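Local coordinates for envelopment polyprotein (Bovine Schmallenberg virus BH80/Germany/2011, PDB 7A56) that probably drives fusion of the viral envelope with the host cell membrane during entry, as a class II membrane fusion glycoprotein, at residues G161-W165 with C286-K292. Sequence-based numbering, arbitrary orientation.
Sequences GCEEW and CHAFNRK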
ATOM      1  N   GLY A 161      13.012  11.655  61.731  1.00 32.74           N
ATOM      2  CA  GLY A 161      12.986  12.856  60.937  1.00 30.33           C
ATOM      3  C   GLY A 161      11.987  12.781  59.807  1.00 34.42           C
ATOM      4  O   GLY A 161      11.912  13.717  58.996  1.00 35.77           O
ATOM      5  N   CYS A 162      11.260  11.666  59.700  1.00 30.22           N
ATOM      6  CA  CYS A 162      10.448  11.373  58.532  1.00 29.82           C
ATOM      7  C   CYS A 162       9.310  10.455  58.978  1.00 29.38           C
ATOM      8  O   CYS A 162       9.086   9.387  58.428  1.00 29.98           O
ATOM      9  CB  CYS A 162      11.288  10.720  57.446  1.00 28.27           C
ATOM     10  SG  CYS A 162      10.445  10.801  55.851  1.00 30.67           S
ATOM     11  N   GLU A 163       8.566  10.907  59.975  1.00 27.35           N
ATOM     12  CA  GLU A 163       7.520  10.116  60.592  1.00 28.26           C
ATOM     13  C   GLU A 163       6.204  10.859  60.523  1.00 33.74           C
ATOM     14  O   GLU A 163       6.149  12.054  60.833  1.00 35.22           O
ATOM     15  CB  GLU A 163       7.800   9.868  62.130  1.00 29.80           C
ATOM     16  CG  GLU A 163       9.127   9.214  62.501  1.00 32.25           C
ATOM     17  CD  GLU A 163       9.171   7.717  62.206  1.00 34.65           C
ATOM     18  OE1 GLU A 163       8.280   7.230  61.506  1.00 33.14           O
ATOM     19  OE2 GLU A 163      10.097   7.025  62.703  1.00 35.25           O
ATOM     20  N   GLU A 164       5.125  10.127  60.265  1.00 33.98           N
ATOM     21  CA  GLU A 164       3.835  10.724  60.583  1.00 39.82           C
ATOM     22  C   GLU A 164       3.660  10.811  62.093  1.00 40.03           C
ATOM     23  O   GLU A 164       4.418  10.228  62.863  1.00 40.80           O
ATOM     24  CB  GLU A 164       2.693   9.926  59.965  1.00 44.86           C
ATOM     25  CG  GLU A 164       2.429   8.546  60.578  1.00 49.59           C
ATOM     26  CD  GLU A 164       1.176   7.917  59.935  1.00 54.78           C
ATOM     27  OE1 GLU A 164       0.120   8.587  59.919  1.00 59.60           O
ATOM     28  OE2 GLU A 164       1.247   6.797  59.403  1.00 53.63           O
ATOM     29  N   TRP A 165       2.653  11.575  62.518  1.00 41.50           N
ATOM     30  CA  TRP A 165       2.445  11.813  63.944  1.00 45.99           C
ATOM     31  C   TRP A 165       2.258  10.480  64.673  1.00 46.12           C
ATOM     32  O   TRP A 165       1.428   9.658  64.273  1.00 47.21           O
ATOM     33  CB  TRP A 165       1.237  12.750  64.128  1.00 48.80           C
ATOM     34  CG  TRP A 165       1.095  13.365  65.545  1.00 55.37           C
ATOM     35  CD1 TRP A 165       1.533  14.612  65.979  1.00 55.18           C
ATOM     36  CD2 TRP A 165       0.462  12.762  66.667  1.00 60.23           C
ATOM     37  NE1 TRP A 165       1.199  14.799  67.298  1.00 59.83           N
ATOM     38  CE2 TRP A 165       0.552  13.679  67.748  1.00 62.83           C
ATOM     39  CE3 TRP A 165      -0.167  11.535  66.872  1.00 63.80           C
ATOM     40  CZ2 TRP A 165       0.039  13.398  69.002  1.00 69.00           C
ATOM     41  CZ3 TRP A 165      -0.674  11.257  68.120  1.00 68.39           C
ATOM     42  CH2 TRP A 165      -0.574  12.185  69.170  1.00 74.90           C
ATOM     43  N   CYS A 286      10.052  14.771  53.741  1.00 29.57           N
ATOM     44  CA  CYS A 286       9.788  14.351  55.116  1.00 29.89           C
ATOM     45  C   CYS A 286       9.335  15.479  55.996  1.00 31.74           C
ATOM     46  O   CYS A 286       9.705  16.649  55.820  1.00 34.33           O
ATOM     47  CB  CYS A 286      11.046  13.724  55.758  1.00 31.58           C
ATOM     48  SG  CYS A 286      11.559  12.236  54.887  1.00 35.83           S
ATOM     49  N   HIS A 287       8.611  15.094  57.047  1.00 31.48           N
ATOM     50  CA  HIS A 287       8.403  15.946  58.202  1.00 33.82           C
ATOM     51  C   HIS A 287       8.652  15.122  59.465  1.00 32.41           C
ATOM     52  O   HIS A 287       8.532  13.888  59.454  1.00 28.96           O
ATOM     53  CB  HIS A 287       7.012  16.539  58.188  1.00 36.86           C
ATOM     54  CG  HIS A 287       6.713  17.310  56.936  1.00 37.79           C
ATOM     55  ND1 HIS A 287       7.198  18.584  56.719  1.00 37.02           N
ATOM     56  CD2 HIS A 287       5.974  16.992  55.842  1.00 38.49           C
ATOM     57  CE1 HIS A 287       6.757  19.018  55.546  1.00 40.37           C
ATOM     58  NE2 HIS A 287       6.023  18.069  54.991  1.00 37.72           N
ATOM     59  N   ALA A 288       9.063  15.810  60.532  1.00 33.96           N
ATOM     60  CA  ALA A 288       9.393  15.124  61.782  1.00 33.79           C
ATOM     61  C   ALA A 288       8.179  14.466  62.440  1.00 34.93           C
ATOM     62  O   ALA A 288       8.321  13.420  63.087  1.00 33.71           O
ATOM     63  CB  ALA A 288      10.049  16.090  62.787  1.00 37.98           C
ATOM     64  N   PHE A 289       6.998  15.079  62.369  1.00 33.93           N
ATOM     65  CA  PHE A 289       5.806  14.435  62.948  1.00 34.79           C
ATOM     66  C   PHE A 289       4.551  14.813  62.172  1.00 36.08           C
ATOM     67  O   PHE A 289       3.527  15.209  62.749  1.00 37.14           O
ATOM     68  CB  PHE A 289       5.646  14.734  64.441  1.00 41.32           C
ATOM     69  CG  PHE A 289       5.802  16.188  64.809  1.00 46.49           C
ATOM     70  CD1 PHE A 289       7.057  16.721  65.086  1.00 45.76           C
ATOM     71  CD2 PHE A 289       4.690  17.020  64.897  1.00 50.63           C
ATOM     72  CE1 PHE A 289       7.192  18.072  65.419  1.00 49.36           C
ATOM     73  CE2 PHE A 289       4.819  18.372  65.245  1.00 52.98           C
ATOM     74  CZ  PHE A 289       6.072  18.899  65.490  1.00 51.71           C
ATOM     75  N   ASN A 290       4.617  14.614  60.857  1.00 36.80           N
ATOM     76  CA  ASN A 290       3.488  14.854  59.976  1.00 37.48           C
ATOM     77  C   ASN A 290       3.647  13.977  58.752  1.00 35.83           C
ATOM     78  O   ASN A 290       4.749  13.528  58.433  1.00 35.01           O
ATOM     79  CB  ASN A 290       3.403  16.307  59.576  1.00 43.50           C
ATOM     80  CG  ASN A 290       1.977  16.793  59.558  1.00 52.39           C
ATOM     81  OD1 ASN A 290       1.205  16.470  58.644  1.00 55.05           O
ATOM     82  ND2 ASN A 290       1.604  17.527  60.572  1.00 61.14           N
ATOM     83  N   ARG A 291       2.530  13.752  58.056  1.00 33.58           N
ATOM     84  CA  ARG A 291       2.542  12.960  56.835  1.00 34.27           C
ATOM     85  C   ARG A 291       3.532  13.535  55.835  1.00 32.02           C
ATOM     86  O   ARG A 291       3.751  14.752  55.806  1.00 32.77           O
ATOM     87  CB  ARG A 291       1.137  12.926  56.217  1.00 37.65           C
ATOM     88  CG  ARG A 291       0.246  11.900  56.873  1.00 48.28           C
ATOM     89  CD  ARG A 291      -1.219  12.089  56.506  1.00 61.34           C
ATOM     90  NE  ARG A 291      -2.031  11.052  57.149  1.00 74.05           N
ATOM     91  CZ  ARG A 291      -2.268  10.965  58.465  1.00 86.27           C
ATOM     92  NH1 ARG A 291      -1.756  11.852  59.323  1.00 88.97           N
ATOM     93  NH2 ARG A 291      -3.019   9.974  58.939  1.00 89.70           N
ATOM     94  N   LYS A 292       4.182  12.644  55.067  1.00 28.66           N
ATOM     95  CA  LYS A 292       5.086  13.053  53.988  1.00 27.82           C
ATOM     96  C   LYS A 292       4.328  13.761  52.865  1.00 30.98           C
ATOM     97  O   LYS A 292       3.140  13.506  52.639  1.00 29.44           O
ATOM     98  CB  LYS A 292       5.839  11.827  53.420  1.00 26.66           C
ATOM     99  CG  LYS A 292       6.653  11.110  54.578  1.00 28.19           C
ATOM    100  CD  LYS A 292       6.639   9.559  54.387  1.00 27.69           C
ATOM    101  CE  LYS A 292       7.096   8.877  55.722  1.00 29.96           C
ATOM    102  NZ  LYS A 292       6.477   9.474  56.916  1.00 32.29           N
TER
HETATM  103  O   HOH W   1      10.855  12.166  63.731  1.00 32.96           O
HETATM  104  O   HOH W   2       5.788   7.526  59.079  1.00 28.48           O
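C162 and C286 join the two loops covalently. Their SG atoms lie 2.1 Å apart in a disulfide with a chi3 of -72°. C162 places its SG anti to its own backbone N (chi1 -163°), which carries the sulfur across to C286. N171 and R156 of the second subunit pack on C162 and C286.

K292 supplies the main polar grip. Its chain bends at chi2 and again at chi4, bringing NZ back to C162 O in a 3.0 Å hydrogen bond. The ammonium sits above the carbonyl plane, not on a lone pair. The same NZ forms a salt bridge with E133 of strand 98-134. It also donates to a water that accepts from E164 N and donates weakly to E163 OE1. The buried lysine thus has several partners.

The backbones also meet directly and through water. E163 N gives H287 O a weak hydrogen bond at 3.0 Å. F289 CA-H approaches E163 O, 3.2 Å from CA. A second water accepts from G161 N and donates to A288 O.

E164 and R291 form a purely electrostatic salt bridge, OE1 to NH2 3.6 Å. The carboxylate oxygen lies over one guanidinium face, offset toward the rim. The two planes are 83° apart, and no N-H points at the oxygen.

W165 CD1 lies 4.1 Å from F289 CD2; both residues are exposed and their side chains meet at a slant. F289 O meets the indole edge in its plane.

The disulfide ties the loop after strand 150-158 to the loop after strand 281-285, with the centre of the contact about 60 Å from the centre of the chain. Such cross-linked distal loops are consistent with the membrane-inserting fusion-loop tip of a class II fusion protein.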